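Local structure of 303aa long hypothetical esterase (Sulfolobus tokodaii, 3AIN) at residues Arg59-Ile65 with Arg114-Asn118; Lys78-Tyr82 with Ile106-Asp110; Ala180-Lys184 with Ala247-Pro253. The protein probably hydrolyses carboxylic ester bonds, as a thermostable carboxylesterase of the hormone-sensitive lipase type with an alpha/beta hydrolase fold. The protein carries 1 engineered substitution. One frame throughout, in Å; residues are numbered along the deposited sequence.

Contact 1 (Arg59-Ile65 with Arg114-Asn118); sequences REEVGKI and RAITN
Arg114 reaches out from helix 110-120 with its chain extended and slides its flat guanidinium between Arg59 and Ile65. Ile65 CD1 lies over one face, offset toward the rim, its 3.0 Å separation from Arg114 NH2 unusually short and of doubtful exact value, while Arg59 CB lies over the opposite face, 3.5 Å from Arg114 CD. In its plane, Arg114 NH1 donates to Glu60 O at 2.9 Å, approaching from above the carbonyl plane; a water links the same NH1 to Val62 N. The two arginines turn their guanidinium planes 68° apart, and both reach Asp110, whose carboxylate probably offsets their like charges; Arg59 also bonds to Ser54. One turn further along the helix, Asn118 lies nearly coplanar with the carboxylate of Glu60. Its ND2 gives one almost straight bond (3.0 Å, 173°) to the anti lone pair of Glu60 OE1 and a more bent one to Glu61 O at 2.9 Å. Val62 CG1, placed anti to its own carbonyl carbon, packs at right angles against the amide, 3.5 Å from Asn118 OD1. A leucine at Arg114 would probably leave Glu60 O without this donor and Asp110 with one counter-charge fewer. With Glu60 also salt-bridged to Arg306, the contact exemplifies how charged and amide groups, flanked by aliphatic packing, can fasten a loop to a helix by satisfying its main-chain carbonyls.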
loop_
_atom_site.group_PDB
_atom_site.type_symbol
_atom_site.label_atom_id
_atom_site.label_comp_id
_atom_site.label_asym_id
_atom_site.label_seq_id
_atom_site.Cartn_x
_atom_site.Cartn_y
_atom_site.Cartn_z
ATOM N N ARG A 59 12.676 -19.605 0.763
ATOM C CA ARG A 59 13.175 -18.941 -0.442
ATOM C C ARG A 59 12.292 -19.331 -1.618
ATOM O O ARG A 59 12.271 -20.502 -2.004
ATOM C CB ARG A 59 14.633 -19.356 -0.717
ATOM C CG ARG A 59 15.641 -18.703 0.237
ATOM C CD ARG A 59 17.010 -19.364 0.193
ATOM N NE ARG A 59 18.061 -18.520 0.778
ATOM C CZ ARG A 59 18.254 -18.357 2.085
ATOM N NH1 ARG A 59 17.424 -18.915 2.950
ATOM N NH2 ARG A 59 19.158 -17.487 2.517
ATOM N N GLU A 60 11.470 -18.390 -2.088
ATOM C CA GLU A 60 10.627 -18.607 -3.271
ATOM C C GLU A 60 11.479 -18.999 -4.456
ATOM O O GLU A 60 12.494 -18.356 -4.743
ATOM C CB GLU A 60 9.814 -17.343 -3.598
ATOM C CG GLU A 60 8.767 -17.017 -2.548
ATOM C CD GLU A 60 7.949 -15.786 -2.864
ATOM O OE1 GLU A 60 7.987 -15.285 -4.014
ATOM O OE2 GLU A 60 7.082 -15.460 -2.031
ATOM N N GLU A 61 10.976 -19.944 -5.257
ATOM C CA GLU A 61 11.578 -20.225 -6.541
ATOM C C GLU A 61 11.473 -18.994 -7.440
ATOM O O GLU A 61 10.423 -18.361 -7.528
ATOM C CB GLU A 61 10.843 -21.403 -7.212
ATOM C CG GLU A 61 11.668 -22.142 -8.242
ATOM C CD GLU A 61 11.030 -23.461 -8.658
ATOM O OE1 GLU A 61 10.683 -24.270 -7.768
ATOM O OE2 GLU A 61 10.801 -23.650 -9.871
ATOM N N VAL A 62 12.543 -18.712 -8.177
ATOM C CA VAL A 62 12.462 -17.701 -9.223
ATOM C C VAL A 62 12.845 -18.335 -10.559
ATOM O O VAL A 62 12.878 -19.567 -10.669
ATOM C CB VAL A 62 13.350 -16.460 -8.907
ATOM C CG1 VAL A 62 12.822 -15.741 -7.643
ATOM C CG2 VAL A 62 14.811 -16.863 -8.717
ATOM N N GLY A 63 13.018 -17.509 -11.587
ATOM C CA GLY A 63 13.353 -18.004 -12.929
ATOM C C GLY A 63 14.748 -18.585 -13.069
ATOM O O GLY A 63 14.929 -19.643 -13.676
ATOM N N LYS A 64 15.750 -17.839 -12.607
ATOM C CA LYS A 64 17.168 -18.169 -12.799
ATOM C C LYS A 64 17.925 -17.210 -11.888
ATOM O O LYS A 64 17.410 -16.140 -11.607
ATOM C CB LYS A 64 17.583 -17.890 -14.244
ATOM C CG LYS A 64 19.071 -17.966 -14.504
ATOM C CD LYS A 64 19.350 -17.958 -16.010
ATOM C CE LYS A 64 20.302 -16.835 -16.406
ATOM N NZ LYS A 64 21.737 -17.242 -16.339
ATOM N N ILE A 65 18.958 -17.714 -11.222
ATOM C CA ILE A 65 19.869 -16.871 -10.446
ATOM C C ILE A 65 21.296 -16.960 -10.976
ATOM O O ILE A 65 21.815 -18.058 -11.228
ATOM C CB ILE A 65 19.843 -17.267 -8.956
ATOM C CG1 ILE A 65 18.419 -17.131 -8.409
ATOM C CG2 ILE A 65 20.809 -16.386 -8.144
ATOM C CD1 ILE A 65 18.198 -17.798 -7.050
ATOM N N ARG A 114 14.208 -12.696 -3.550
ATOM C CA ARG A 114 13.382 -13.628 -4.338
ATOM C C ARG A 114 11.914 -13.217 -4.312
ATOM O O ARG A 114 11.251 -13.163 -5.355
ATOM C CB ARG A 114 13.537 -15.065 -3.830
ATOM C CG ARG A 114 14.928 -15.654 -4.067
ATOM C CD ARG A 114 15.081 -16.901 -3.180
ATOM N NE ARG A 114 16.296 -17.658 -3.458
ATOM C CZ ARG A 114 16.359 -18.668 -4.324
ATOM N NH1 ARG A 114 15.287 -19.010 -5.030
ATOM N NH2 ARG A 114 17.507 -19.291 -4.530
ATOM N N ALA A 115 11.406 -12.870 -3.133
ATOM C CA ALA A 115 10.029 -12.454 -3.041
ATOM C C ALA A 115 9.732 -11.179 -3.835
ATOM O O ALA A 115 8.720 -11.098 -4.520
ATOM C CB ALA A 115 9.607 -12.290 -1.588
ATOM N N ILE A 116 10.638 -10.200 -3.772
ATOM C CA ILE A 116 10.479 -8.977 -4.563
ATOM C C ILE A 116 10.489 -9.263 -6.081
ATOM O O ILE A 116 9.704 -8.694 -6.856
ATOM C CB ILE A 116 11.566 -7.944 -4.169
ATOM C CG1 ILE A 116 11.252 -7.362 -2.782
ATOM C CG2 ILE A 116 11.649 -6.838 -5.220
ATOM C CD1 ILE A 116 12.385 -6.472 -2.234
ATOM N N THR A 117 11.413 -10.115 -6.495
ATOM C CA THR A 117 11.546 -10.487 -7.897
ATOM C C THR A 117 10.237 -11.068 -8.408
ATOM O O THR A 117 9.744 -10.679 -9.464
ATOM C CB THR A 117 12.641 -11.543 -8.057
ATOM O OG1 THR A 117 13.898 -10.958 -7.712
ATOM C CG2 THR A 117 12.683 -12.073 -9.489
ATOM N N ASN A 118 9.671 -12.001 -7.656
ATOM C CA ASN A 118 8.401 -12.613 -8.086
ATOM C C ASN A 118 7.235 -11.628 -8.065
ATOM O O ASN A 118 6.329 -11.688 -8.906
ATOM C CB ASN A 118 8.089 -13.870 -7.266
ATOM C CG ASN A 118 9.008 -15.032 -7.605
ATOM O OD1 ASN A 118 9.526 -15.122 -8.726
ATOM N ND2 ASN A 118 9.338 -15.832 -6.601
HETATM O O HOH W 1 6.633 -12.893 -3.939
HETATM O O HOH W 2 14.861 -20.446 -7.834
#

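Contact 2 (Lys78-Tyr82 with Ile106-Asp110); sequences KARVY and IESYD. With PO4 (phosphate ion), chain F.
Lys78, at the exposed edge of the contact, brings its CG to within 4.1 Å of Ile106 CD1, and its amine stays near Glu107 without forming a salt bridge. Ala79 offers Ile106 its backbone: the same methyl lies against Ala79 CA. Arg80 then carries the main load. Its chain leaves anti to the backbone N and folds sharply at the third torsion (chi3 -69°), which lays the guanidinium over Ile106, with CG2 of that isoleucine centred over one face. At the rim, the two end nitrogens grip Glu107 end-on: Arg80 NH2 meets Glu107 OE1 at 2.8 Å, and Arg80 NH1 meets Glu107 OE2 at 3.1 Å, although the carboxylate is turned 60° from the guanidinium plane. Arg80 NH1 also donates to Asp110 OD1 at 3.1 Å, and NE is salt-bridged to Asp67 on the neighbouring strand, so a single arginine holds three acids. Tyr82 completes the series, its OH giving a short 2.6 Å bond to Asp110 OD1. That oxygen is thus clasped from opposite faces of its carboxylate, by Arg80 NH1 and by the phenol, while Asp110 OD2 turns to Arg59 and Arg114. A water donates to both Tyr82 OH and Ile106 O. Within the type I turn from Glu107 to Asp110, Tyr109 OH has two partners in hydrogen-bonding reach, Asp169 and, 2.9 Å away, O2 of a phosphate probably from the crystallisation liquor, while its ring meets His97. Arg80, Glu107 and Asp110 form a salt-bridge network that ties strand 76-83 to the connection following the HGGG sequence begun by His97, the sequence that supplies the oxyanion hole in HSL-like alpha/beta hydrolases.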
loop_
_atom_site.group_PDB
_atom_site.type_symbol
_atom_site.label_atom_id
_atom_site.label_comp_id
_atom_site.label_asym_id
_atom_site.label_seq_id
_atom_site.Cartn_x
_atom_site.Cartn_y
_atom_site.Cartn_z
ATOM N N LYS A 78 30.502 -7.782 -5.564
ATOM C CA LYS A 78 29.655 -8.964 -5.813
ATOM C C LYS A 78 28.194 -8.522 -5.967
ATOM O O LYS A 78 27.721 -7.643 -5.245
ATOM C CB LYS A 78 29.778 -9.965 -4.669
ATOM C CG LYS A 78 29.115 -11.312 -4.982
ATOM C CD LYS A 78 29.406 -12.367 -3.907
ATOM C CE LYS A 78 28.369 -13.483 -3.978
ATOM N NZ LYS A 78 28.916 -14.791 -3.543
ATOM N N ALA A 79 27.461 -9.159 -6.866
ATOM C CA ALA A 79 26.019 -8.943 -6.913
ATOM C C ALA A 79 25.308 -10.212 -7.323
ATOM O O ALA A 79 25.902 -11.096 -7.959
ATOM C CB ALA A 79 25.672 -7.818 -7.878
ATOM N N ARG A 80 24.077 -10.362 -6.852
ATOM C CA ARG A 80 23.295 -11.539 -7.214
ATOM C C ARG A 80 22.118 -11.127 -8.078
ATOM O O ARG A 80 21.384 -10.169 -7.763
ATOM C CB ARG A 80 22.816 -12.314 -5.985
ATOM C CG ARG A 80 22.001 -13.562 -6.370
ATOM C CD ARG A 80 21.805 -14.538 -5.233
ATOM N NE ARG A 80 23.079 -15.177 -4.888
ATOM C CZ ARG A 80 23.377 -15.681 -3.697
ATOM N NH1 ARG A 80 22.455 -15.729 -2.735
ATOM N NH2 ARG A 80 24.623 -16.084 -3.451
ATOM N N VAL A 81 22.021 -11.748 -9.249
ATOM C CA VAL A 81 21.017 -11.369 -10.225
ATOM C C VAL A 81 19.884 -12.390 -10.193
ATOM O O VAL A 81 20.120 -13.596 -10.318
ATOM C CB VAL A 81 21.613 -11.376 -11.647
ATOM C CG1 VAL A 81 20.548 -10.974 -12.677
ATOM C CG2 VAL A 81 22.854 -10.466 -11.711
ATOM N N TYR A 82 18.671 -11.918 -9.927
ATOM C CA TYR A 82 17.480 -12.807 -9.873
ATOM C C TYR A 82 16.610 -12.483 -11.092
ATOM O O TYR A 82 16.137 -11.357 -11.268
ATOM C CB TYR A 82 16.643 -12.567 -8.592
ATOM C CG TYR A 82 17.402 -12.702 -7.282
ATOM C CD1 TYR A 82 17.317 -13.870 -6.515
ATOM C CD2 TYR A 82 18.195 -11.651 -6.797
ATOM C CE1 TYR A 82 18.003 -13.992 -5.295
ATOM C CE2 TYR A 82 18.780 -11.728 -5.539
ATOM C CZ TYR A 82 18.734 -12.915 -4.825
ATOM O OH TYR A 82 19.359 -13.000 -3.618
ATOM N N ILE A 106 24.165 -10.258 0.757
ATOM C CA ILE A 106 23.357 -10.888 -0.279
ATOM C C ILE A 106 22.670 -12.163 0.224
ATOM O O ILE A 106 21.479 -12.382 -0.039
ATOM C CB ILE A 106 24.230 -11.240 -1.497
ATOM C CG1 ILE A 106 24.441 -10.001 -2.365
ATOM C CG2 ILE A 106 23.602 -12.387 -2.303
ATOM C CD1 ILE A 106 25.549 -10.211 -3.401
ATOM N N GLU A 107 23.378 -12.953 1.033
ATOM C CA GLU A 107 22.776 -14.198 1.503
ATOM C C GLU A 107 21.619 -13.979 2.466
ATOM O O GLU A 107 20.572 -14.590 2.310
ATOM C CB GLU A 107 23.812 -15.160 2.110
ATOM C CG GLU A 107 25.061 -15.357 1.270
ATOM C CD GLU A 107 24.830 -16.210 0.035
ATOM O OE1 GLU A 107 25.710 -16.199 -0.851
ATOM O OE2 GLU A 107 23.728 -16.784 -0.104
ATOM N N SER A 108 21.810 -13.116 3.468
ATOM C CA SER A 108 20.768 -12.910 4.459
ATOM C C SER A 108 19.548 -12.244 3.825
ATOM O O SER A 108 18.436 -12.416 4.307
ATOM C CB SER A 108 21.269 -12.106 5.681
ATOM O OG SER A 108 21.784 -10.834 5.307
ATOM N N TYR A 109 19.769 -11.527 2.717
ATOM C CA TYR A 109 18.686 -10.828 2.010
ATOM C C TYR A 109 18.149 -11.624 0.825
ATOM O O TYR A 109 17.187 -11.208 0.152
ATOM C CB TYR A 109 19.156 -9.430 1.580
ATOM C CG TYR A 109 18.831 -8.394 2.644
ATOM C CD1 TYR A 109 17.775 -7.510 2.468
ATOM C CD2 TYR A 109 19.543 -8.367 3.852
ATOM C CE1 TYR A 109 17.392 -6.664 3.478
ATOM C CE2 TYR A 109 19.231 -7.448 4.847
ATOM C CZ TYR A 109 18.184 -6.561 4.626
ATOM O OH TYR A 109 17.870 -5.637 5.620
ATOM N N ASP A 110 18.630 -12.860 0.680
ATOM C CA ASP A 110 18.210 -13.690 -0.464
ATOM C C ASP A 110 16.694 -14.014 -0.486
ATOM O O ASP A 110 16.045 -13.895 -1.526
ATOM C CB ASP A 110 19.075 -14.958 -0.536
ATOM C CG ASP A 110 18.808 -15.788 -1.776
ATOM O OD1 ASP A 110 19.385 -15.474 -2.847
ATOM O OD2 ASP A 110 18.091 -16.806 -1.648
HETATM P P PO4 F . 17.722 -4.317 9.412
HETATM O O1 PO4 F . 16.567 -3.597 8.744
HETATM O O2 PO4 F . 18.330 -5.376 8.499
HETATM O O3 PO4 F . 17.219 -4.976 10.675
HETATM O O4 PO4 F . 18.782 -3.291 9.745
HETATM O O HOH W 3 20.145 -10.832 -1.860
#

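Contact 3 (Ala180-Lys184 with Ala247-Pro253); sequences AILSK and ADLNDLP
Lys184, near the end of helix 171-185, sends its amine into the loop 247-253, where two main-chain carbonyls receive it. Lys184 NZ donates to Asn250 O at 2.7 Å, within the carbonyl plane and on a lone pair, and to Asp248 O at 2.8 Å, this time from well above the carbonyl plane (53° out of it). The bend of the lysine chain at its third torsion, chi3 97°, carries the amine over to this pair of oxygens while CD crosses Asp251 CB at about a right angle. The Asp248 carboxylate adds a long salt bridge, with OD1 3.8 Å from Lys184 NZ, which probably makes a weak electrostatic contribution. The same Asp248 OD1 takes the backbone N of Asn250 at 2.9 Å, closing an Asx turn. This runs into a type II beta turn from Leu249 to Leu252, in which Asp251 adopts the positive phi that such a turn demands at its third position. On the helix side, Ala180 O accepts Lys184 N in the regular manner, and Leu252 CD2 rests on that carbonyl at 3.5 Å. Beneath the polar pairs, Ile181 spreads its branches over the loop: CD1 lies 3.6 Å from Ala247 CB and also meets Leu249 CD2, while CG1 packs against Leu252 CD1 at 3.8 Å. Tyr272 of helix 266-278 adds to this apolar cluster, and Pro253 O accepts a hydrogen bond from Gln193 NE2 of strand 192-196. The principle illustrated is economical: a loop without regular secondary structure presents two carbonyls and an acid to one ammonium, and an apolar layer seals its buried side, so that one helix-borne lysine satisfies two main-chain carbonyls of a loop.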
loop_
_atom_site.group_PDB
_atom_site.type_symbol
_atom_site.label_atom_id
_atom_site.label_comp_id
_atom_site.label_asym_id
_atom_site.label_seq_id
_atom_site.Cartn_x
_atom_site.Cartn_y
_atom_site.Cartn_z
ATOM N N ALA A 180 20.070 7.561 -6.419
ATOM C CA ALA A 180 19.207 8.331 -7.304
ATOM C C ALA A 180 19.640 9.792 -7.442
ATOM O O ALA A 180 19.665 10.315 -8.562
ATOM C CB ALA A 180 17.754 8.242 -6.868
ATOM N N ILE A 181 20.076 10.408 -6.346
ATOM C CA ILE A 181 20.589 11.787 -6.408
ATOM C C ILE A 181 21.839 11.833 -7.281
ATOM O O ILE A 181 21.987 12.730 -8.114
ATOM C CB ILE A 181 20.875 12.368 -5.009
ATOM C CG1 ILE A 181 19.537 12.581 -4.272
ATOM C CG2 ILE A 181 21.639 13.732 -5.108
ATOM C CD1 ILE A 181 19.673 12.571 -2.781
ATOM N N LEU A 182 22.756 10.897 -7.052
ATOM C CA LEU A 182 24.019 10.890 -7.811
ATOM C C LEU A 182 23.801 10.617 -9.300
ATOM O O LEU A 182 24.572 11.094 -10.135
ATOM C CB LEU A 182 24.990 9.862 -7.230
ATOM C CG LEU A 182 25.541 10.183 -5.840
ATOM C CD1 LEU A 182 26.267 8.980 -5.232
ATOM C CD2 LEU A 182 26.417 11.437 -5.810
ATOM N N SER A 183 22.762 9.842 -9.613
ATOM C CA SER A 183 22.402 9.496 -10.996
ATOM C C SER A 183 21.905 10.712 -11.768
ATOM O O SER A 183 22.250 10.915 -12.935
ATOM C CB SER A 183 21.330 8.389 -11.006
ATOM O OG SER A 183 21.831 7.183 -10.439
ATOM N N LYS A 184 21.148 11.567 -11.093
ATOM C CA LYS A 184 20.668 12.795 -11.713
ATOM C C LYS A 184 21.852 13.646 -12.176
ATOM O O LYS A 184 21.900 14.103 -13.326
ATOM C CB LYS A 184 19.778 13.566 -10.728
ATOM C CG LYS A 184 19.883 15.067 -10.830
ATOM C CD LYS A 184 18.722 15.736 -10.109
ATOM C CE LYS A 184 19.117 16.162 -8.709
ATOM N NZ LYS A 184 18.301 17.345 -8.241
ATOM N N ALA A 247 19.921 17.241 0.056
ATOM C CA ALA A 247 20.163 17.452 -1.374
ATOM C C ALA A 247 18.990 18.214 -1.992
ATOM O O ALA A 247 17.887 18.210 -1.448
ATOM C CB ALA A 247 20.337 16.087 -2.087
ATOM N N ASP A 248 19.225 18.816 -3.161
ATOM C CA ASP A 248 18.157 19.316 -4.023
ATOM C C ASP A 248 17.496 18.138 -4.754
ATOM O O ASP A 248 18.164 17.350 -5.434
ATOM C CB ASP A 248 18.767 20.336 -5.014
ATOM C CG ASP A 248 17.805 20.775 -6.111
ATOM O OD1 ASP A 248 16.744 20.155 -6.289
ATOM O OD2 ASP A 248 18.225 21.628 -6.930
ATOM N N LEU A 249 16.209 17.930 -4.478
ATOM C CA LEU A 249 15.544 16.699 -4.883
ATOM C C LEU A 249 14.738 16.861 -6.165
ATOM O O LEU A 249 13.968 15.983 -6.531
ATOM C CB LEU A 249 14.650 16.171 -3.742
ATOM C CG LEU A 249 15.348 15.937 -2.384
ATOM C CD1 LEU A 249 14.343 15.307 -1.397
ATOM C CD2 LEU A 249 16.585 15.040 -2.489
ATOM N N ASN A 250 14.871 18.015 -6.830
ATOM C CA ASN A 250 14.242 18.191 -8.132
ATOM C C ASN A 250 14.703 17.126 -9.120
ATOM O O ASN A 250 15.850 16.690 -9.069
ATOM C CB ASN A 250 14.597 19.569 -8.694
ATOM C CG ASN A 250 13.933 20.695 -7.933
ATOM O OD1 ASN A 250 12.788 21.058 -8.214
ATOM N ND2 ASN A 250 14.668 21.296 -7.007
ATOM N N ASP A 251 13.787 16.696 -9.983
ATOM C CA ASP A 251 14.109 15.901 -11.169
ATOM C C ASP A 251 14.548 14.486 -10.826
ATOM O O ASP A 251 15.110 13.788 -11.660
ATOM C CB ASP A 251 15.166 16.599 -12.045
ATOM C CG ASP A 251 14.719 17.987 -12.506
ATOM O OD1 ASP A 251 13.603 18.098 -13.035
ATOM O OD2 ASP A 251 15.414 18.971 -12.200
ATOM N N LEU A 252 14.224 14.036 -9.617
ATOM C CA LEU A 252 14.504 12.657 -9.231
ATOM C C LEU A 252 13.366 11.752 -9.696
ATOM O O LEU A 252 12.279 12.210 -10.040
ATOM C CB LEU A 252 14.693 12.556 -7.689
ATOM C CG LEU A 252 15.949 13.229 -7.103
ATOM C CD1 LEU A 252 16.034 13.125 -5.563
ATOM C CD2 LEU A 252 17.235 12.702 -7.705
ATOM N N PRO A 253 13.628 10.452 -9.748
ATOM C CA PRO A 253 12.591 9.552 -10.263
ATOM C C PRO A 253 11.415 9.510 -9.295
ATOM O O PRO A 253 11.599 9.726 -8.088
ATOM C CB PRO A 253 13.270 8.177 -10.288
ATOM C CG PRO A 253 14.658 8.381 -9.733
ATOM C CD PRO A 253 14.937 9.818 -9.539
#

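Contacts 1 and 2 form one continuous patch, their centres 11 Å apart, at the edge of the sheet where strands 64-71 and 76-83 run side by side. Asp110 is shared by both: Arg59 NE reaches Asp110 OD2 at 3.0 Å. Separately, Ile65 CG2 packs on Arg80 CG at 3.5 Å. Contact 3 stands on the other side of the chain's centre, about 30 Å from contact 1 and 26 Å from contact 2, centre to centre. Both sides relate to the probable catalytic region: Tyr109 of contact 2 lies within hydrogen-bonding reach of Asp169, next to Ser170 of the likely nucleophile elbow, and the helix of contact 3 follows directly from that elbow.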